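Local coordinates for protein citrate synthase (Sulfolobus solfataricus, PDB 1O7X) that belongs to the citrate synthase family and folds as a largely helical enzyme, with two protein chains in its assembly, at residues 133-138 with 326-331. Sequence-based numbering, arbitrary orientation.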
ATOM      1  N   ASN A 133       2.395   0.597  21.314  1.00 28.00           N
ATOM      2  CA  ASN A 133       3.714  -0.043  21.310  1.00 26.95           C
ATOM      3  C   ASN A 133       4.747   0.477  20.351  1.00 25.90           C
ATOM      4  O   ASN A 133       5.945   0.319  20.599  1.00 24.57           O
ATOM      5  CB  ASN A 133       3.522  -1.558  21.196  1.00 27.55           C
ATOM      6  CG  ASN A 133       2.902  -1.968  22.535  1.00 28.74           C
ATOM      7  OD1 ASN A 133       3.629  -1.907  23.527  1.00 29.18           O
ATOM      8  ND2 ASN A 133       1.628  -2.311  22.511  1.00 28.43           N
ATOM      9  N   VAL A 134       4.346   1.196  19.312  1.00 26.14           N
ATOM     10  CA  VAL A 134       5.341   1.830  18.428  1.00 26.85           C
ATOM     11  C   VAL A 134       5.964   2.944  19.278  1.00 28.76           C
ATOM     12  O   VAL A 134       7.169   3.179  19.213  1.00 30.01           O
ATOM     13  CB  VAL A 134       4.709   2.397  17.162  1.00 26.12           C
ATOM     14  CG1 VAL A 134       5.582   3.484  16.538  1.00 26.96           C
ATOM     15  CG2 VAL A 134       4.406   1.289  16.172  1.00 25.11           C
ATOM     16  N   TYR A 135       5.116   3.620  20.068  1.00 28.75           N
ATOM     17  CA  TYR A 135       5.594   4.621  20.987  1.00 30.01           C
ATOM     18  C   TYR A 135       6.546   4.049  22.034  1.00 31.23           C
ATOM     19  O   TYR A 135       7.644   4.588  22.220  1.00 30.91           O
ATOM     20  CB  TYR A 135       4.415   5.272  21.715  1.00 30.66           C
ATOM     21  CG  TYR A 135       4.836   6.202  22.826  1.00 32.03           C
ATOM     22  CD1 TYR A 135       5.769   7.204  22.581  1.00 32.86           C
ATOM     23  CD2 TYR A 135       4.345   6.077  24.119  1.00 33.06           C
ATOM     24  CE1 TYR A 135       6.163   8.084  23.567  1.00 33.08           C
ATOM     25  CE2 TYR A 135       4.751   6.941  25.127  1.00 33.17           C
ATOM     26  CZ  TYR A 135       5.636   7.954  24.841  1.00 33.27           C
ATOM     27  OH  TYR A 135       6.031   8.856  25.807  1.00 33.91           O
ATOM     28  N   ARG A 136       6.130   2.964  22.718  1.00 31.77           N
ATOM     29  CA  ARG A 136       7.013   2.408  23.738  1.00 32.04           C
ATOM     30  C   ARG A 136       8.373   2.038  23.179  1.00 31.98           C
ATOM     31  O   ARG A 136       9.384   2.316  23.796  1.00 32.02           O
ATOM     32  CB  ARG A 136       6.427   1.215  24.462  1.00 32.41           C
ATOM     33  CG  ARG A 136       4.995   1.413  24.904  1.00 33.88           C
ATOM     34  CD  ARG A 136       4.642   0.384  25.976  1.00 35.27           C
ATOM     35  NE  ARG A 136       4.352   1.079  27.207  1.00 38.01           N
ATOM     36  CZ  ARG A 136       5.072   1.235  28.299  1.00 38.50           C
ATOM     37  NH1 ARG A 136       6.275   0.695  28.398  1.00 39.28           N
ATOM     38  NH2 ARG A 136       4.555   1.958  29.284  1.00 38.58           N
ATOM     39  N   ARG A 137       8.424   1.461  21.995  1.00 33.47           N
ATOM     40  CA  ARG A 137       9.657   1.000  21.377  1.00 33.56           C
ATOM     41  C   ARG A 137      10.549   2.143  20.958  1.00 33.31           C
ATOM     42  O   ARG A 137      11.765   1.956  20.873  1.00 34.69           O
ATOM     43  CB  ARG A 137       9.288   0.087  20.210  1.00 34.37           C
ATOM     44  CG  ARG A 137      10.023   0.328  18.909  1.00 34.84           C
ATOM     45  CD  ARG A 137      10.992  -0.783  18.612  1.00 35.87           C
ATOM     46  NE  ARG A 137      12.325  -0.292  18.275  1.00 36.54           N
ATOM     47  CZ  ARG A 137      13.388  -0.665  18.975  1.00 36.58           C
ATOM     48  NH1 ARG A 137      13.263  -1.486  19.997  1.00 38.05           N
ATOM     49  NH2 ARG A 137      14.605  -0.266  18.719  1.00 37.21           N
ATOM     50  N   LYS A 138       9.985   3.303  20.657  1.00 32.86           N
ATOM     51  CA  LYS A 138      10.772   4.446  20.223  1.00 31.91           C
ATOM     52  C   LYS A 138      11.333   5.206  21.423  1.00 31.96           C
ATOM     53  O   LYS A 138      12.185   6.081  21.263  1.00 33.33           O
ATOM     54  CB  LYS A 138       9.980   5.372  19.314  1.00 31.55           C
ATOM     55  CG  LYS A 138       9.448   4.874  17.995  1.00 30.80           C
ATOM     56  CD  LYS A 138       9.278   5.989  16.956  1.00 28.82           C
ATOM     57  CE  LYS A 138      10.626   6.357  16.416  1.00 27.91           C
ATOM     58  NZ  LYS A 138      10.879   7.761  16.106  1.00 28.95           N
ATOM     59  N   PRO A 326       5.454  12.747  22.237  1.00 28.09           N
ATOM     60  CA  PRO A 326       6.486  13.502  21.560  1.00 29.00           C
ATOM     61  C   PRO A 326       6.033  13.837  20.147  1.00 30.14           C
ATOM     62  O   PRO A 326       5.119  13.224  19.581  1.00 29.89           O
ATOM     63  CB  PRO A 326       7.705  12.596  21.611  1.00 28.82           C
ATOM     64  CG  PRO A 326       7.214  11.227  21.885  1.00 27.98           C
ATOM     65  CD  PRO A 326       5.837  11.338  22.461  1.00 28.12           C
ATOM     66  N   VAL A 327       6.716  14.798  19.519  1.00 30.28           N
ATOM     67  CA  VAL A 327       6.381  15.224  18.182  1.00 30.70           C
ATOM     68  C   VAL A 327       6.333  14.083  17.173  1.00 30.75           C
ATOM     69  O   VAL A 327       5.500  14.091  16.253  1.00 31.68           O
ATOM     70  CB  VAL A 327       7.402  16.251  17.663  1.00 31.52           C
ATOM     71  CG1 VAL A 327       6.923  16.776  16.316  1.00 32.48           C
ATOM     72  CG2 VAL A 327       7.577  17.386  18.642  1.00 32.18           C
ATOM     73  N   TYR A 328       7.231  13.111  17.290  1.00 28.70           N
ATOM     74  CA  TYR A 328       7.297  11.990  16.371  1.00 26.65           C
ATOM     75  C   TYR A 328       6.052  11.130  16.437  1.00 25.52           C
ATOM     76  O   TYR A 328       5.837  10.393  15.471  1.00 27.38           O
ATOM     77  CB  TYR A 328       8.611  11.200  16.536  1.00 26.31           C
ATOM     78  CG  TYR A 328       8.714  10.316  17.749  1.00 26.42           C
ATOM     79  CD1 TYR A 328       7.982   9.129  17.811  1.00 26.98           C
ATOM     80  CD2 TYR A 328       9.507  10.646  18.833  1.00 26.02           C
ATOM     81  CE1 TYR A 328       8.035   8.314  18.932  1.00 27.87           C
ATOM     82  CE2 TYR A 328       9.594   9.828  19.944  1.00 26.77           C
ATOM     83  CZ  TYR A 328       8.857   8.660  19.991  1.00 27.84           C
ATOM     84  OH  TYR A 328       8.879   7.825  21.081  1.00 27.24           O
ATOM     85  N   MET A 329       5.195  11.136  17.428  1.00 24.25           N
ATOM     86  CA  MET A 329       3.997  10.323  17.393  1.00 24.37           C
ATOM     87  C   MET A 329       2.842  10.988  16.644  1.00 24.12           C
ATOM     88  O   MET A 329       1.900  10.258  16.313  1.00 25.43           O
ATOM     89  CB  MET A 329       3.522   9.993  18.808  1.00 25.61           C
ATOM     90  CG  MET A 329       4.268   8.845  19.501  1.00 27.38           C
ATOM     91  SD  MET A 329       3.880   7.306  18.645  1.00 27.48           S
ATOM     92  CE  MET A 329       5.259   7.100  17.591  1.00 28.55           C
ATOM     93  N   PHE A 330       2.848  12.267  16.350  1.00 21.72           N
ATOM     94  CA  PHE A 330       1.783  13.001  15.730  1.00 21.94           C
ATOM     95  C   PHE A 330       1.024  12.395  14.580  1.00 22.16           C
ATOM     96  O   PHE A 330      -0.167  12.081  14.749  1.00 23.14           O
ATOM     97  CB  PHE A 330       2.263  14.430  15.394  1.00 22.31           C
ATOM     98  CG  PHE A 330       2.504  15.307  16.609  1.00 21.06           C
ATOM     99  CD1 PHE A 330       2.485  14.828  17.902  1.00 19.05           C
ATOM    100  CD2 PHE A 330       2.803  16.647  16.407  1.00 20.37           C
ATOM    101  CE1 PHE A 330       2.730  15.635  18.976  1.00 18.50           C
ATOM    102  CE2 PHE A 330       3.055  17.474  17.488  1.00 20.19           C
ATOM    103  CZ  PHE A 330       3.017  16.974  18.766  1.00 19.93           C
ATOM    104  N   THR A 331       1.591  12.143  13.420  1.00 23.01           N
ATOM    105  CA  THR A 331       0.969  11.404  12.326  1.00 22.99           C
ATOM    106  C   THR A 331       0.482  10.039  12.798  1.00 23.12           C
ATOM    107  O   THR A 331      -0.533   9.553  12.289  1.00 23.33           O
ATOM    108  CB  THR A 331       1.959  11.217  11.153  1.00 22.75           C
ATOM    109  OG1 THR A 331       2.589  12.481  10.933  1.00 23.62           O
ATOM    110  CG2 THR A 331       1.372  10.753   9.830  1.00 21.52           C
TER
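Lys138 lies along one face of the Tyr328 ring, the two side chains running past each other in opposite directions. Lys138 CD sits against Tyr328 CE1 at 3.3 Å. The bent end of the lysine chain then brings the ammonium over the ring, where Lys138 NZ stands 3.9 Å from the Tyr328 ring centroid and 22° off the ring normal. This is a cation-pi contact, offset toward the CG and CD1 side of the ring. The phenol end reaches back to the helix: Tyr328 OH meets the CB of Lys138, and it is hydrogen-bonded to Glu139, the next residue along, which anchors the ring at its tip.

Tyr135 crosses Tyr328 at about a right angle. With CG anti to the backbone N (chi1 172°), its ring swings alongside the other segment and touches it through CD1 and CE1, Tyr135 CD1 lying 3.5 Å from Tyr328 OH. Farther along that side, Pro326 CD packs obliquely on Tyr135 CE1, also at 3.5 Å, while Phe325 meets the Tyr135 ring edge-to-face.

Met329 comes in nearer the helix backbone. Met329 SD touches Tyr135 CB at 3.7 Å. The same sulfur, Met329 SD, lies 5.4 Å from the Tyr135 ring centroid, an oblique Met-aromatic contact. Beyond it, Met329 CE rests 3.8 Å from Val134 CG1. Leu95 and Leu96 of helix 92-106 also pack on Val134, and Ala92 borders Met329.

No hydrogen bond links the two segments directly; apolar packing, the oblique Met-aromatic contact and the cation-pi contact join them. Together they hold the C-terminal part of helix 116-138 against residues 326-329, on the N-terminal side of helix 330-352, within the mainly alpha-helical citrate synthase fold.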